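Local coordinates for bifunctional thiamine biosynthesis protein ThiDN (Methanocaldococcus jannaschii DSM 2661, PDB 2PHP) that probably makes thiamine phosphate from a thiazole phosphate and a pyrimidine diphosphate through its C-terminal ThiN domain, the part crystallised here, at residues E77-I82 / R94-I99. Sequence-based numbering, arbitrary orientation.
Sequences EHIAKI and RACMNI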
loop_
_atom_site.group_PDB
_atom_site.type_symbol
_atom_site.label_atom_id
_atom_site.label_comp_id
_atom_site.label_asym_id
_atom_site.label_seq_id
_atom_site.Cartn_x
_atom_site.Cartn_y
_atom_site.Cartn_z
ATOM N N GLU B 77 11.984 -18.511 -2.614
ATOM C CA GLU B 77 12.700 -19.752 -2.898
ATOM C C GLU B 77 12.918 -19.880 -4.407
ATOM O O GLU B 77 13.978 -20.305 -4.859
ATOM C CB GLU B 77 11.902 -20.956 -2.406
ATOM C CG GLU B 77 12.008 -21.189 -0.916
ATOM C CD GLU B 77 10.936 -22.119 -0.398
ATOM O OE1 GLU B 77 10.772 -23.211 -0.981
ATOM O OE2 GLU B 77 10.259 -21.757 0.595
ATOM N N HIS B 78 11.901 -19.492 -5.173
ATOM C CA HIS B 78 11.929 -19.559 -6.634
ATOM C C HIS B 78 13.150 -18.885 -7.267
ATOM O O HIS B 78 13.952 -19.552 -7.912
ATOM C CB HIS B 78 10.647 -18.943 -7.203
ATOM C CG HIS B 78 10.544 -19.027 -8.694
ATOM N ND1 HIS B 78 10.303 -20.210 -9.358
ATOM C CD2 HIS B 78 10.667 -18.073 -9.651
ATOM C CE1 HIS B 78 10.284 -19.982 -10.662
ATOM N NE2 HIS B 78 10.502 -18.695 -10.865
ATOM N N ILE B 79 13.287 -17.570 -7.095
ATOM C CA ILE B 79 14.428 -16.854 -7.667
ATOM C C ILE B 79 15.717 -17.252 -6.944
ATOM O O ILE B 79 16.809 -17.145 -7.501
ATOM C CB ILE B 79 14.256 -15.313 -7.560
ATOM C CG1 ILE B 79 12.980 -14.861 -8.276
ATOM C CG2 ILE B 79 15.461 -14.612 -8.169
ATOM C CD1 ILE B 79 13.006 -15.053 -9.769
ATOM N N ALA B 80 15.591 -17.706 -5.701
ATOM C CA ALA B 80 16.759 -18.128 -4.942
ATOM C C ALA B 80 17.406 -19.338 -5.632
ATOM O O ALA B 80 18.632 -19.425 -5.719
ATOM C CB ALA B 80 16.356 -18.489 -3.517
ATOM N N LYS B 81 16.583 -20.264 -6.117
ATOM C CA LYS B 81 17.091 -21.455 -6.806
ATOM C C LYS B 81 17.939 -21.041 -8.006
ATOM O O LYS B 81 18.947 -21.672 -8.309
ATOM C CB LYS B 81 15.938 -22.341 -7.290
ATOM C CG LYS B 81 15.132 -23.038 -6.190
ATOM C CD LYS B 81 14.051 -23.918 -6.811
ATOM C CE LYS B 81 13.009 -24.384 -5.802
ATOM N NZ LYS B 81 13.583 -25.293 -4.773
ATOM N N ILE B 82 17.529 -19.976 -8.689
ATOM C CA ILE B 82 18.278 -19.507 -9.846
ATOM C C ILE B 82 19.637 -18.933 -9.429
ATOM O O ILE B 82 20.668 -19.300 -9.991
ATOM C CB ILE B 82 17.498 -18.430 -10.631
ATOM C CG1 ILE B 82 16.222 -19.035 -11.220
ATOM C CG2 ILE B 82 18.386 -17.858 -11.730
ATOM C CD1 ILE B 82 15.234 -17.994 -11.787
ATOM N N ARG B 94 25.113 -12.543 -7.638
ATOM C CA ARG B 94 24.250 -12.613 -6.457
ATOM C C ARG B 94 22.817 -12.100 -6.666
ATOM O O ARG B 94 22.015 -12.135 -5.735
ATOM C CB ARG B 94 24.885 -11.825 -5.298
ATOM C CG ARG B 94 26.295 -12.267 -4.949
ATOM C CD ARG B 94 26.892 -11.449 -3.810
ATOM N NE ARG B 94 27.112 -10.042 -4.158
ATOM C CZ ARG B 94 26.320 -9.042 -3.782
ATOM N NH1 ARG B 94 25.253 -9.289 -3.040
ATOM N NH2 ARG B 94 26.593 -7.794 -4.152
ATOM N N ALA B 95 22.482 -11.640 -7.869
ATOM C CA ALA B 95 21.140 -11.101 -8.097
ATOM C C ALA B 95 20.438 -11.527 -9.377
ATOM O O ALA B 95 21.076 -11.845 -10.389
ATOM C CB ALA B 95 21.180 -9.575 -8.024
ATOM N N CYS B 96 19.108 -11.495 -9.326
ATOM C CA CYS B 96 18.281 -11.879 -10.462
ATOM C C CYS B 96 16.872 -11.292 -10.385
ATOM O O CYS B 96 16.303 -11.128 -9.302
ATOM C CB CYS B 96 18.193 -13.406 -10.540
ATOM S SG CYS B 96 17.080 -14.052 -11.823
HETATM N N MSE B 97 16.323 -10.975 -11.554
HETATM C CA MSE B 97 14.970 -10.438 -11.664
HETATM C C MSE B 97 14.310 -11.074 -12.878
HETATM O O MSE B 97 14.921 -11.134 -13.946
HETATM C CB MSE B 97 14.997 -8.923 -11.856
HETATM C CG MSE B 97 13.626 -8.346 -12.152
HETATM SE SE MSE B 97 13.636 -6.424 -12.237
HETATM C CE MSE B 97 11.732 -6.078 -12.273
ATOM N N ASN B 98 13.078 -11.554 -12.727
ATOM C CA ASN B 98 12.389 -12.154 -13.863
ATOM C C ASN B 98 11.495 -11.111 -14.515
ATOM O O ASN B 98 10.826 -10.350 -13.821
ATOM C CB ASN B 98 11.564 -13.371 -13.434
ATOM C CG ASN B 98 10.428 -13.016 -12.485
ATOM O OD1 ASN B 98 10.658 -12.563 -11.361
ATOM N ND2 ASN B 98 9.192 -13.222 -12.938
ATOM N N ILE B 99 11.512 -11.060 -15.848
ATOM C CA ILE B 99 10.691 -10.110 -16.594
ATOM C C ILE B 99 9.959 -10.810 -17.735
ATOM O O ILE B 99 10.289 -11.945 -18.098
ATOM C CB ILE B 99 11.533 -8.949 -17.170
ATOM C CG1 ILE B 99 12.469 -9.464 -18.262
ATOM C CG2 ILE B 99 12.342 -8.294 -16.055
ATOM C CD1 ILE B 99 13.311 -8.359 -18.888
#
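The side-chain amide of N98 meets I79 at about a right angle between the two side chains: methyl CD1 comes in from above the amide plane and beyond the oxygen, 3.8 Å from OD1, beside the group and not over its middle. The amide's polar ends are engaged beyond this contact, OD1 accepting from N36 N and ND2 donating to G34 O; these two bonds to the backbone hold its rotation, and the methyl touches the oxygen's flank without bonding to it. Asparagine suits a buried place where backbone groups of both kinds need a partner.

The rest is mainly apolar. I79 CG2, anti to the backbone N, lies 3.8 Å from both C96 CB and C96 O. Small cysteine is consistent with the close approach, 8.4 Å between the axes of helix 77-82 and strand 95-99, whose directions differ by 124°. With SG anti to the backbone N (chi1 175°), the sulfur touches I79 CG2 and I82 CG2, each 4.0 Å away, in directions roughly at a right angle.

Helix 77-87 thus packs on one face of the mixed sheet, against an interior strand whose opposite face, with A95 and M97, is covered by helix 167-185. No hydrogen bond spans the interface: dispersion and exclusion of water hold helix to strand, while the one polar side chain has its bonding needs met by the neighbouring 34-36 backbone.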